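Local coordinates for aeromonas extracellular serine protease (Aeromonas sobria, PDB 3WQB), which cleaves peptide bonds after paired basic residues, one of them lysine, and as a probable virulence factor attacks host plasma proteins such as prekallikrein, prothrombin and fibrinogen, at residues A[258-263]-A[268-273]; A[279-284]-A[340-345]. The protein carries 1 engineered substitution. All coordinates share one frame; numbering follows the deposited sequence.

Contact 1 of 2, residues A[258-263]-A[268-273]; sequences VSALNA and SSYSSV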
ATOM      1  N   VAL A 258       1.444   0.637   5.157  1.00  8.74           N
ATOM      2  CA  VAL A 258       0.820   1.035   6.423  1.00  9.34           C
ATOM      3  C   VAL A 258      -0.647   0.681   6.522  1.00  8.96           C
ATOM      4  O   VAL A 258      -1.402   0.825   5.557  1.00  9.22           O
ATOM      5  CB  VAL A 258       1.016   2.543   6.734  1.00  9.92           C
ATOM      6  CG1 VAL A 258       2.485   2.883   6.808  1.00 11.56           C
ATOM      7  CG2 VAL A 258       0.328   3.415   5.711  1.00 10.93           C
ATOM      8  N   SER A 259      -1.030   0.223   7.705  1.00  8.92           N
ATOM      9  CA  SER A 259      -2.434   0.028   8.039  1.00  8.99           C
ATOM     10  C   SER A 259      -2.982   1.251   8.789  1.00  8.57           C
ATOM     11  O   SER A 259      -2.224   2.099   9.268  1.00  9.50           O
ATOM     12  CB  SER A 259      -2.594  -1.223   8.885  1.00  9.46           C
ATOM     13  OG  SER A 259      -1.919  -1.096  10.126  1.00 10.27           O
ATOM     14  N   ALA A 260      -4.309   1.329   8.887  1.00  8.73           N
ATOM     15  CA  ALA A 260      -4.965   2.476   9.489  1.00  9.46           C
ATOM     16  C   ALA A 260      -5.495   2.151  10.878  1.00  9.47           C
ATOM     17  O   ALA A 260      -6.087   1.079  11.114  1.00  9.67           O
ATOM     18  CB  ALA A 260      -6.112   2.944   8.614  1.00  9.93           C
ATOM     19  N   LEU A 261      -5.310   3.117  11.776  1.00  9.99           N
ATOM     20  CA  LEU A 261      -5.788   3.068  13.159  1.00 11.01           C
ATOM     21  C   LEU A 261      -6.869   4.127  13.367  1.00 10.68           C
ATOM     22  O   LEU A 261      -6.789   5.223  12.807  1.00 10.24           O
ATOM     23  CB  LEU A 261      -4.613   3.372  14.108  1.00 12.14           C
ATOM     24  CG  LEU A 261      -4.899   3.237  15.607  1.00 14.18           C
ATOM     25  CD1 LEU A 261      -4.179   2.016  16.160  1.00 17.74           C
ATOM     26  CD2 LEU A 261      -4.498   4.505  16.358  1.00 17.96           C
ATOM     27  N   ASN A 262      -7.880   3.798  14.172  1.00 10.34           N
ATOM     28  CA  ASN A 262      -8.916   4.785  14.503  1.00 10.61           C
ATOM     29  C   ASN A 262      -8.659   5.506  15.825  1.00 10.56           C
ATOM     30  O   ASN A 262      -7.681   5.220  16.531  1.00 10.61           O
ATOM     31  CB  ASN A 262     -10.327   4.191  14.427  1.00 10.97           C
ATOM     32  CG  ASN A 262     -10.609   3.172  15.508  1.00 10.75           C
ATOM     33  OD1 ASN A 262     -10.042   3.219  16.601  1.00 12.24           O
ATOM     34  ND2 ASN A 262     -11.540   2.268  15.224  1.00 12.54           N
ATOM     35  N   ALA A 263      -9.522   6.466  16.143  1.00 10.98           N
ATOM     36  CA  ALA A 263      -9.348   7.285  17.340  1.00 11.06           C
ATOM     37  C   ALA A 263      -9.506   6.534  18.663  1.00 12.18           C
ATOM     38  O   ALA A 263      -9.146   7.068  19.716  1.00 12.29           O
ATOM     39  CB  ALA A 263     -10.249   8.517  17.291  1.00 11.44           C
ATOM     40  N   SER A 268      -8.677   0.518  12.163  1.00 10.05           N
ATOM     41  CA  SER A 268      -9.862   1.064  11.523  1.00 10.40           C
ATOM     42  C   SER A 268     -10.624  -0.097  10.909  1.00 10.11           C
ATOM     43  O   SER A 268     -10.017  -1.029  10.374  1.00 10.13           O
ATOM     44  CB  SER A 268      -9.470   2.069  10.449  1.00 10.57           C
ATOM     45  OG  SER A 268      -8.771   3.152  11.017  1.00 11.37           O
ATOM     46  N   SER A 269     -11.949  -0.049  11.013  1.00 10.21           N
ATOM     47  CA  SER A 269     -12.823  -1.130  10.580  1.00 10.70           C
ATOM     48  C   SER A 269     -12.418  -1.730   9.230  1.00 10.50           C
ATOM     49  O   SER A 269     -12.351  -2.948   9.088  1.00 11.12           O
ATOM     50  CB  SER A 269     -14.270  -0.618  10.526  1.00 11.39           C
ATOM     51  OG  SER A 269     -14.389   0.502   9.660  1.00 12.67           O
ATOM     52  N   TYR A 270     -12.128  -0.854   8.269  1.00 10.48           N
ATOM     53  CA  TYR A 270     -11.900  -1.224   6.875  1.00 10.12           C
ATOM     54  C   TYR A 270     -10.456  -1.647   6.549  1.00  9.93           C
ATOM     55  O   TYR A 270     -10.206  -2.154   5.457  1.00  9.60           O
ATOM     56  CB  TYR A 270     -12.271  -0.031   5.973  1.00 10.24           C
ATOM     57  CG  TYR A 270     -11.608   1.237   6.452  1.00 10.50           C
ATOM     58  CD1 TYR A 270     -10.247   1.445   6.246  1.00 11.19           C
ATOM     59  CD2 TYR A 270     -12.320   2.192   7.185  1.00 11.25           C
ATOM     60  CE1 TYR A 270      -9.612   2.583   6.725  1.00 11.28           C
ATOM     61  CE2 TYR A 270     -11.701   3.343   7.659  1.00 11.25           C
ATOM     62  CZ  TYR A 270     -10.342   3.528   7.432  1.00 11.48           C
ATOM     63  OH  TYR A 270      -9.691   4.651   7.892  1.00 11.67           O
ATOM     64  N   SER A 271      -9.508  -1.462   7.464  1.00  9.68           N
ATOM     65  CA  SER A 271      -8.091  -1.576   7.059  1.00  9.49           C
ATOM     66  C   SER A 271      -7.673  -2.974   6.632  1.00  9.73           C
ATOM     67  O   SER A 271      -7.914  -3.948   7.349  1.00  9.63           O
ATOM     68  CB  SER A 271      -7.151  -1.144   8.183  1.00  9.68           C
ATOM     69  OG  SER A 271      -5.813  -1.019   7.701  1.00  9.61           O
ATOM     70  N   SER A 272      -7.008  -3.057   5.479  1.00  8.97           N
ATOM     71  CA  SER A 272      -6.330  -4.291   5.112  1.00  9.52           C
ATOM     72  C   SER A 272      -5.177  -4.535   6.074  1.00  9.78           C
ATOM     73  O   SER A 272      -4.678  -3.598   6.712  1.00  9.95           O
ATOM     74  CB  SER A 272      -5.826  -4.227   3.674  1.00  9.58           C
ATOM     75  OG  SER A 272      -6.922  -4.080   2.779  1.00 10.79           O
ATOM     76  N   VAL A 273      -4.775  -5.798   6.206  1.00  9.40           N
ATOM     77  CA  VAL A 273      -3.726  -6.201   7.142  1.00 10.14           C
ATOM     78  C   VAL A 273      -2.955  -7.353   6.532  1.00  9.36           C
ATOM     79  O   VAL A 273      -3.411  -7.968   5.567  1.00  9.70           O
ATOM     80  CB  VAL A 273      -4.299  -6.628   8.529  1.00  9.63           C
ATOM     81  CG1 VAL A 273      -5.069  -5.476   9.171  1.00 10.87           C
ATOM     82  CG2 VAL A 273      -5.181  -7.882   8.434  1.00 11.12           C
TER
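Ser271 reaches across to strand 255-261 with its short side chain. Its CB rests 3.8 Å from Ala260 O. From there OG is anti to the backbone N (chi1 -169°), which carries it to the strand. There it accepts the N-H of Ala260 in a nearly straight bond, N to OG 3.0 Å at 173°, and CB of Ser259 lies close beside it. The same hydroxyl gives its own proton to Ser272 O, so one oxygen is gripped as acceptor and as donor. One carbonyl further along the strand, Ser268 N donates to Ala260 O at 2.9 Å.

Between these two bonds the segment 268-273 makes a type I beta turn, closed by Ser271 N to Ser268 O. Ser268 CB sits 3.5 Å above one face of the Tyr270 ring, offset toward the rim. Tyr270 CE1 meets Ala260 CB obliquely at 4.0 Å, while its OH goes on to Gly334 N. The Tyr270 side chain lies about 8 Å from that of the engineered Ala336, at the predicted charge-relay position. Ser268 OG bonds to Gly284 O.

Every touching residue is buried, and a serine hydroxyl stands in for a backbone acceptor: the N-H and C=O of Ala260 are met by the turn at 268-271, not by a strand neighbour, at a level where strand 211-215 has already ended.

Contact 2 of 2, residues A[279-284]-A[340-345]; sequences LSATGG and PSTSGA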
ATOM      1  N   LEU A 279       3.951  -0.503   9.718  1.00  9.13           N
ATOM      2  CA  LEU A 279       3.475   0.336  10.813  1.00  9.93           C
ATOM      3  C   LEU A 279       1.975   0.573  10.684  1.00  9.52           C
ATOM      4  O   LEU A 279       1.400   0.486   9.581  1.00  9.54           O
ATOM      5  CB  LEU A 279       4.188   1.699  10.804  1.00 11.23           C
ATOM      6  CG  LEU A 279       5.675   1.756  11.119  1.00 12.45           C
ATOM      7  CD1 LEU A 279       6.243   3.048  10.605  1.00 12.65           C
ATOM      8  CD2 LEU A 279       5.911   1.592  12.618  1.00 14.35           C
ATOM      9  N   SER A 280       1.369   0.904  11.819  1.00  9.78           N
ATOM     10  CA  SER A 280       0.027   1.462  11.890  1.00  9.91           C
ATOM     11  C   SER A 280       0.126   2.980  12.019  1.00  9.28           C
ATOM     12  O   SER A 280       0.974   3.503  12.752  1.00  9.55           O
ATOM     13  CB  SER A 280      -0.679   0.896  13.124  1.00 10.46           C
ATOM     14  OG  SER A 280      -1.982   1.441  13.309  1.00 13.40           O
ATOM     15  N   ALA A 281      -0.736   3.696  11.307  1.00  9.23           N
ATOM     16  CA  ALA A 281      -0.833   5.131  11.484  1.00  9.03           C
ATOM     17  C   ALA A 281      -2.283   5.560  11.422  1.00  9.61           C
ATOM     18  O   ALA A 281      -3.154   4.779  11.063  1.00  9.69           O
ATOM     19  CB  ALA A 281       0.051   5.866  10.456  1.00  9.09           C
ATOM     20  N   THR A 282      -2.523   6.815  11.776  1.00  9.57           N
ATOM     21  CA  THR A 282      -3.867   7.359  11.948  1.00  9.83           C
ATOM     22  C   THR A 282      -4.655   7.476  10.642  1.00  9.84           C
ATOM     23  O   THR A 282      -4.209   8.107   9.693  1.00 10.13           O
ATOM     24  CB  THR A 282      -3.786   8.730  12.620  1.00  9.68           C
ATOM     25  OG1 THR A 282      -2.753   9.493  11.987  1.00  9.37           O
ATOM     26  CG2 THR A 282      -3.402   8.572  14.067  1.00 10.18           C
ATOM     27  N   GLY A 283      -5.830   6.857  10.618  1.00 10.20           N
ATOM     28  CA  GLY A 283      -6.748   6.972   9.486  1.00 10.59           C
ATOM     29  C   GLY A 283      -8.204   7.196   9.874  1.00 10.90           C
ATOM     30  O   GLY A 283      -8.975   7.680   9.060  1.00 11.60           O
ATOM     31  N   GLY A 284      -8.587   6.845  11.103  1.00 10.53           N
ATOM     32  CA  GLY A 284      -9.943   7.092  11.578  1.00 10.87           C
ATOM     33  C   GLY A 284     -10.991   6.196  10.957  1.00 10.82           C
ATOM     34  O   GLY A 284     -10.679   5.138  10.392  1.00 11.06           O
ATOM     35  N   PRO A 340      -0.283   9.398   4.465  1.00  8.70           N
ATOM     36  CA  PRO A 340       0.302  10.725   4.727  1.00  8.80           C
ATOM     37  C   PRO A 340       0.642  10.952   6.199  1.00  9.22           C
ATOM     38  O   PRO A 340       1.525  11.743   6.497  1.00  9.48           O
ATOM     39  CB  PRO A 340      -0.787  11.703   4.251  1.00  8.76           C
ATOM     40  CG  PRO A 340      -2.059  10.904   4.274  1.00  8.67           C
ATOM     41  CD  PRO A 340      -1.612   9.520   3.842  1.00  8.71           C
ATOM     42  N   SER A 341      -0.050  10.270   7.106  1.00  8.77           N
ATOM     43  CA  SER A 341       0.360  10.310   8.514  1.00  9.04           C
ATOM     44  C   SER A 341       1.796   9.816   8.682  1.00  9.48           C
ATOM     45  O   SER A 341       2.578  10.403   9.423  1.00  9.63           O
ATOM     46  CB  SER A 341      -0.613   9.518   9.383  1.00  9.39           C
ATOM     47  OG  SER A 341      -1.888  10.135   9.389  1.00 10.07           O
ATOM     48  N   THR A 342       2.127   8.752   7.962  1.00  9.60           N
ATOM     49  CA  THR A 342       3.465   8.185   7.964  1.00  9.69           C
ATOM     50  C   THR A 342       4.451   9.050   7.173  1.00  9.69           C
ATOM     51  O   THR A 342       5.580   9.248   7.616  1.00  9.85           O
ATOM     52  CB  THR A 342       3.421   6.739   7.434  1.00  9.65           C
ATOM     53  OG1 THR A 342       2.485   5.991   8.223  1.00  9.68           O
ATOM     54  CG2 THR A 342       4.783   6.072   7.499  1.00 10.69           C
ATOM     55  N   SER A 343       4.018   9.579   6.024  1.00  8.96           N
ATOM     56  CA  SER A 343       4.842  10.509   5.235  1.00  9.17           C
ATOM     57  C   SER A 343       5.245  11.713   6.075  1.00  9.22           C
ATOM     58  O   SER A 343       6.400  12.130   6.060  1.00  9.60           O
ATOM     59  CB  SER A 343       4.094  10.962   3.975  1.00  8.92           C
ATOM     60  OG  SER A 343       3.923   9.866   3.089  1.00  9.13           O
ATOM     61  N   GLY A 344       4.285  12.277   6.800  1.00  9.90           N
ATOM     62  CA  GLY A 344       4.547  13.390   7.700  1.00  9.96           C
ATOM     63  C   GLY A 344       5.508  13.016   8.816  1.00  9.88           C
ATOM     64  O   GLY A 344       6.456  13.755   9.092  1.00 10.39           O
ATOM     65  N   ALA A 345       5.302  11.850   9.430  1.00 10.34           N
ATOM     66  CA  ALA A 345       6.192  11.364  10.491  1.00 10.62           C
ATOM     67  C   ALA A 345       7.622  11.210   9.966  1.00 10.52           C
ATOM     68  O   ALA A 345       8.591  11.623  10.612  1.00 10.90           O
ATOM     69  CB  ALA A 345       5.684  10.041  11.051  1.00 11.30           C
TER
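Two first torsions set up the meeting of Thr282 and Ser341. Thr282 holds OG1 between its backbone N and carbonyl carbon (chi1 45°), aimed at helix 335-352. Ser341 keeps OG anti to its carbonyl carbon (chi1 -66°), leaning out toward the strand. The hydroxyls meet tip to tip, with Thr282 OG1 donating to Ser341 OG at 2.8 Å, and Ser341 OG in turn bonds to Ser337 O, one turn back in its own helix. Ser341 CB also comes within 3.4 Å of Thr282 OG1.

One residue earlier on the strand, the methyl of Ala281 points at the helix and fits against Thr342 OG1 at 3.3 Å and Ser341 CB at 3.9 Å. Strand 279-282 and helix segment 340-345 run nearly at right angles, 101° between their directions, with the axes 7.6 Å apart at closest approach. The small side chains of Ala281, Thr282, Ser341 and Thr342 let the backbones come this near.

All four touching residues are buried. A short relay runs from Thr282 OG1 through Ser341 OG to Ser337 O, while the Thr342 hydroxyl is satisfied separately by Ala338 O; the relay joins strand 277-282 to the helix carrying the engineered Ala336 of the predicted charge relay.

Both contacts lie in the subtilisin-like domain, their centres about 10 Å apart, and they come in series along the chain: contact 1 closes before contact 2 opens. They share the parallel sheet, where strands 255-261 and 277-282 are neighbours; on the far flank of 277-282, Ser280 makes backbone bonds to Gly415 and Ile417. Contact 1 folds the connection between the two strands back on the first of them. Contact 2 sets the second against helix 335-352, which bears the predicted charge-relay position, replaced by alanine in this model. Leu261 N, probably bonded to Ala281 O at 2.8 Å, and a weak bond from Tyr270 OH to Gly284 O tie contact 1 to contact 2.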